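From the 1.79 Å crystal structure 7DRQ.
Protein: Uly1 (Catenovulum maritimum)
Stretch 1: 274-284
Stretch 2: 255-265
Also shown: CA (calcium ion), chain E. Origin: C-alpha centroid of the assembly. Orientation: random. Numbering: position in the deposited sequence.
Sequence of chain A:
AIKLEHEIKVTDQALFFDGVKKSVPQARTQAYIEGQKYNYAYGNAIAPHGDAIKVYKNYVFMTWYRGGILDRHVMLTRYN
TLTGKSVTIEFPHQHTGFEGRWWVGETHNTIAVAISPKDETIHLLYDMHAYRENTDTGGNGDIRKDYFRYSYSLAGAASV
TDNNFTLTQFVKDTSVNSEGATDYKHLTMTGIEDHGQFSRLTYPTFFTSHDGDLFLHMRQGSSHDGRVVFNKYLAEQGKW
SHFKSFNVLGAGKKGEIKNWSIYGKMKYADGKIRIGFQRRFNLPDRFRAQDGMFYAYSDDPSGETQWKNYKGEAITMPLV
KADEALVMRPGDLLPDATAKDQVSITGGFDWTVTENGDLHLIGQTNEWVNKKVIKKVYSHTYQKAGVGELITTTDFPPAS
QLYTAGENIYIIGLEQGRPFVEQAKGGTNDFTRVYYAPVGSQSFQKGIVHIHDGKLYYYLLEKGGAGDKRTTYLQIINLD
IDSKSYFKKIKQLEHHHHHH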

# COMPACT_ATOMS: atom_id res chain seq x y z
N ARG A 274 -3.83 7.57 -12.09
CA ARG A 274 -3.77 6.40 -12.96
C ARG A 274 -3.83 5.12 -12.12
O ARG A 274 -3.76 5.16 -10.89
CB ARG A 274 -2.50 6.39 -13.83
CG ARG A 274 -1.93 7.76 -14.17
CD ARG A 274 -0.71 7.68 -15.10
NE ARG A 274 -0.23 9.03 -15.42
CZ ARG A 274 -0.11 9.52 -16.65
NH1 ARG A 274 -0.40 8.78 -17.71
NH2 ARG A 274 0.32 10.77 -16.82
N ILE A 275 -3.96 3.98 -12.79
CA ILE A 275 -3.98 2.69 -12.12
C ILE A 275 -3.25 1.66 -12.98
O ILE A 275 -3.32 1.70 -14.21
CB ILE A 275 -5.42 2.24 -11.82
CG1 ILE A 275 -5.44 1.05 -10.85
CG2 ILE A 275 -6.16 1.93 -13.13
CD1 ILE A 275 -6.86 0.65 -10.38
N GLY A 276 -2.51 0.78 -12.32
CA GLY A 276 -1.99 -0.42 -12.97
C GLY A 276 -2.40 -1.61 -12.14
O GLY A 276 -2.45 -1.53 -10.91
N PHE A 277 -2.72 -2.71 -12.81
CA PHE A 277 -3.22 -3.84 -12.04
C PHE A 277 -3.10 -5.13 -12.84
O PHE A 277 -2.88 -5.12 -14.05
CB PHE A 277 -4.68 -3.62 -11.58
CG PHE A 277 -5.67 -3.52 -12.71
CD1 PHE A 277 -5.96 -2.29 -13.28
CD2 PHE A 277 -6.36 -4.65 -13.16
CE1 PHE A 277 -6.89 -2.18 -14.31
CE2 PHE A 277 -7.31 -4.54 -14.19
CZ PHE A 277 -7.57 -3.31 -14.76
N GLN A 278 -3.22 -6.24 -12.12
CA GLN A 278 -3.44 -7.55 -12.70
C GLN A 278 -4.79 -8.08 -12.21
O GLN A 278 -5.37 -7.57 -11.26
CB GLN A 278 -2.29 -8.52 -12.35
CG GLN A 278 -0.94 -7.90 -12.73
CD GLN A 278 0.23 -8.88 -12.63
OE1 GLN A 278 0.78 -9.11 -11.55
NE2 GLN A 278 0.62 -9.43 -13.77
N ARG A 279 -5.29 -9.11 -12.88
CA ARG A 279 -6.64 -9.59 -12.67
C ARG A 279 -6.59 -11.01 -12.10
O ARG A 279 -5.73 -11.80 -12.48
CB ARG A 279 -7.43 -9.56 -13.99
CG ARG A 279 -8.68 -10.45 -14.00
CD ARG A 279 -9.41 -10.40 -15.35
NE ARG A 279 -8.61 -10.96 -16.43
CZ ARG A 279 -8.83 -10.73 -17.72
NH1 ARG A 279 -9.86 -9.98 -18.08
NH2 ARG A 279 -8.07 -11.30 -18.65
N ARG A 280 -7.49 -11.33 -11.17
CA ARG A 280 -7.68 -12.71 -10.76
C ARG A 280 -9.07 -13.12 -11.22
O ARG A 280 -10.07 -12.57 -10.74
CB ARG A 280 -7.52 -12.93 -9.26
CG ARG A 280 -7.62 -14.43 -8.90
CD ARG A 280 -7.40 -14.71 -7.40
NE ARG A 280 -6.08 -14.28 -6.93
CZ ARG A 280 -5.64 -14.46 -5.69
NH1 ARG A 280 -6.39 -15.09 -4.79
NH2 ARG A 280 -4.43 -14.02 -5.33
N PHE A 281 -9.15 -14.08 -12.09
CA PHE A 281 -10.42 -14.53 -12.60
C PHE A 281 -10.96 -15.77 -11.88
O PHE A 281 -12.09 -16.03 -11.96
CB PHE A 281 -10.29 -14.94 -14.08
CG PHE A 281 -11.01 -14.07 -15.06
CD1 PHE A 281 -12.27 -13.66 -14.85
CD2 PHE A 281 -10.41 -13.74 -16.26
CE1 PHE A 281 -12.91 -12.87 -15.76
CE2 PHE A 281 -11.06 -12.97 -17.20
CZ PHE A 281 -12.34 -12.54 -16.93
N ASN A 282 -10.09 -16.54 -11.27
CA ASN A 282 -10.49 -17.78 -10.62
C ASN A 282 -11.18 -18.72 -11.58
O ASN A 282 -12.07 -19.48 -11.19
CB ASN A 282 -11.37 -17.52 -9.41
CG ASN A 282 -10.73 -16.55 -8.43
OD1 ASN A 282 -9.81 -16.92 -7.69
ND2 ASN A 282 -11.22 -15.32 -8.42
N LEU A 283 -10.80 -18.67 -12.84
CA LEU A 283 -11.20 -19.73 -13.75
C LEU A 283 -10.34 -20.97 -13.52
O LEU A 283 -9.15 -20.85 -13.19
CB LEU A 283 -11.02 -19.28 -15.19
CG LEU A 283 -11.90 -18.15 -15.68
CD1 LEU A 283 -11.23 -17.49 -16.88
CD2 LEU A 283 -13.27 -18.71 -16.06
N PRO A 284 -10.88 -22.17 -13.72
CA PRO A 284 -10.02 -23.36 -13.70
C PRO A 284 -9.20 -23.39 -14.97
O PRO A 284 -9.68 -23.82 -16.02
CB PRO A 284 -11.02 -24.52 -13.61
CG PRO A 284 -12.28 -23.99 -14.23
CD PRO A 284 -12.29 -22.49 -14.01
CA CA E . -7.25 -19.77 -12.38
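Stretch 2 255-265: GEIKNWSIYGK

Neighbouring antiparallel strands pair through their backbones, while the residues leading into the pairing can anchor it through side chains; residues 255-265 of Uly1 illustrate both. Gly255, with phi/psi of 136/-19, opens the stretch in a loop, beyond reach of the first stretch. Glu256 makes a long salt bridge, its OE2 lying 4.0 Å from Arg279 NH1, and two waters bridge the same two atoms. Its OE1 accepts a hydrogen bond from Ile257 N (2.8 Å), while Ile257 CG1 packs 4.0 Å from Phe281 CZ. Lys258 extends along the turn that follows the first strand: its NZ gives a weak hydrogen bond to Phe281 O (3.1 Å), and its CD rests 3.8 Å from Leu283 CD2. The side chain of Asn259 points away, but its backbone O meets the edge of the Phe281 ring, 3.7 Å from CD1. Trp260 then turns toward the first stretch, with CZ3 3.9 Å from Phe277 CE2 and CE3 3.8 Å from Arg279 CG.

From Ser261 the chain is a β-strand, running antiparallel to 274-280 at 149° with a closest axial approach of 4.4 Å. Ser261 pairs with Arg280 through two hydrogen bonds, N to Arg280 O (3.0 Å) and O to Arg280 N (2.9 Å). Ile262, opposite Arg279, sends CD1 over one face of the Phe277 ring, 3.7 Å from its centroid, a CH-π contact. Tyr263 repeats the pair of hydrogen bonds with Gln278, its N 2.9 Å from Gln278 O and its O 2.8 Å from Gln278 N; its OH lies over the Arg280 guanidinium, 3.1 Å from CZ. Gly264 allows a close passage, its CA 3.2 Å from Gly276 O; a CB here would clash with that oxygen and with Phe277 CB. Lys265 makes the last pair within these stretches, its N 3.0 Å from Gly276 O and its O 3.3 Å from Gly276 N.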

# COMPACT_ATOMS: atom_id res chain seq x y z
N GLY A 255 -21.52 -7.82 -18.08
CA GLY A 255 -20.87 -7.78 -19.37
C GLY A 255 -19.63 -8.65 -19.50
O GLY A 255 -19.22 -8.96 -20.62
N GLU A 256 -19.03 -9.05 -18.39
CA GLU A 256 -17.86 -9.92 -18.41
C GLU A 256 -18.30 -11.38 -18.33
O GLU A 256 -19.42 -11.70 -17.93
CB GLU A 256 -16.91 -9.57 -17.26
CG GLU A 256 -15.54 -10.30 -17.25
CD GLU A 256 -14.76 -10.17 -18.55
OE1 GLU A 256 -15.14 -10.82 -19.56
OE2 GLU A 256 -13.76 -9.42 -18.57
N ILE A 257 -17.39 -12.29 -18.71
CA ILE A 257 -17.75 -13.71 -18.70
C ILE A 257 -17.97 -14.23 -17.28
O ILE A 257 -18.67 -15.23 -17.09
CB ILE A 257 -16.69 -14.57 -19.41
CG1 ILE A 257 -15.33 -14.40 -18.74
CG2 ILE A 257 -16.62 -14.22 -20.88
CD1 ILE A 257 -14.32 -15.46 -19.13
N LYS A 258 -17.44 -13.54 -16.27
CA LYS A 258 -17.37 -14.03 -14.91
C LYS A 258 -16.97 -12.86 -14.02
O LYS A 258 -16.38 -11.88 -14.49
CB LYS A 258 -16.35 -15.18 -14.78
CG LYS A 258 -16.24 -15.85 -13.42
CD LYS A 258 -15.01 -16.72 -13.40
CE LYS A 258 -14.86 -17.54 -12.12
NZ LYS A 258 -14.95 -16.74 -10.88
N ASN A 259 -17.30 -12.96 -12.74
CA ASN A 259 -16.75 -12.03 -11.76
C ASN A 259 -15.23 -12.11 -11.76
O ASN A 259 -14.64 -13.13 -12.11
CB ASN A 259 -17.28 -12.34 -10.36
CG ASN A 259 -18.76 -12.05 -10.20
OD1 ASN A 259 -19.39 -11.40 -11.05
ND2 ASN A 259 -19.33 -12.54 -9.11
N TRP A 260 -14.58 -11.02 -11.34
CA TRP A 260 -13.12 -11.03 -11.20
C TRP A 260 -12.74 -10.10 -10.05
O TRP A 260 -13.58 -9.39 -9.51
CB TRP A 260 -12.41 -10.62 -12.50
CG TRP A 260 -12.83 -9.30 -13.11
CD1 TRP A 260 -14.00 -9.03 -13.78
CD2 TRP A 260 -12.08 -8.07 -13.11
NE1 TRP A 260 -14.02 -7.72 -14.20
CE2 TRP A 260 -12.86 -7.11 -13.79
CE3 TRP A 260 -10.84 -7.70 -12.60
CZ2 TRP A 260 -12.42 -5.80 -13.99
CZ3 TRP A 260 -10.41 -6.38 -12.78
CH2 TRP A 260 -11.20 -5.45 -13.46
N SER A 261 -11.46 -10.15 -9.67
CA SER A 261 -10.92 -9.31 -8.61
C SER A 261 -9.65 -8.63 -9.12
O SER A 261 -9.00 -9.11 -10.06
CB SER A 261 -10.61 -10.13 -7.35
OG SER A 261 -10.39 -9.26 -6.24
N ILE A 262 -9.29 -7.52 -8.49
CA ILE A 262 -8.31 -6.60 -9.06
C ILE A 262 -7.15 -6.45 -8.09
O ILE A 262 -7.35 -6.23 -6.89
CB ILE A 262 -8.98 -5.24 -9.39
CG1 ILE A 262 -7.95 -4.23 -9.92
CG2 ILE A 262 -9.75 -4.69 -8.17
CD1 ILE A 262 -8.62 -3.04 -10.60
N TYR A 263 -5.93 -6.61 -8.62
CA TYR A 263 -4.70 -6.64 -7.83
C TYR A 263 -3.78 -5.57 -8.39
O TYR A 263 -3.09 -5.80 -9.39
CB TYR A 263 -4.05 -8.03 -7.88
CG TYR A 263 -4.82 -9.04 -7.07
CD1 TYR A 263 -6.00 -9.60 -7.57
CD2 TYR A 263 -4.40 -9.42 -5.81
CE1 TYR A 263 -6.72 -10.51 -6.83
CE2 TYR A 263 -5.12 -10.34 -5.06
CZ TYR A 263 -6.28 -10.87 -5.57
OH TYR A 263 -7.00 -11.77 -4.84
N GLY A 264 -3.77 -4.40 -7.77
CA GLY A 264 -2.97 -3.31 -8.28
C GLY A 264 -3.06 -2.10 -7.39
O GLY A 264 -3.52 -2.18 -6.24
N LYS A 265 -2.64 -0.97 -7.93
CA LYS A 265 -2.57 0.24 -7.13
C LYS A 265 -2.78 1.45 -8.02
O LYS A 265 -2.26 1.50 -9.14
CB LYS A 265 -1.23 0.35 -6.41
CG LYS A 265 -1.21 1.43 -5.33
CD LYS A 265 -0.04 1.23 -4.36
CE LYS A 265 0.02 -0.19 -3.83
NZ LYS A 265 1.15 -0.32 -2.87
O HOH W 1 -12.14 -8.68 -16.71
O HOH W 2 -11.64 -8.73 -20.27
O HOH W 3 -13.64 -14.63 -9.81
O HOH W 4 -7.08 -17.82 -10.80
O HOH W 5 -7.98 -17.81 -13.70
O HOH W 6 -6.72 -22.24 -12.10
O HOH W 7 -8.31 -20.34 -10.40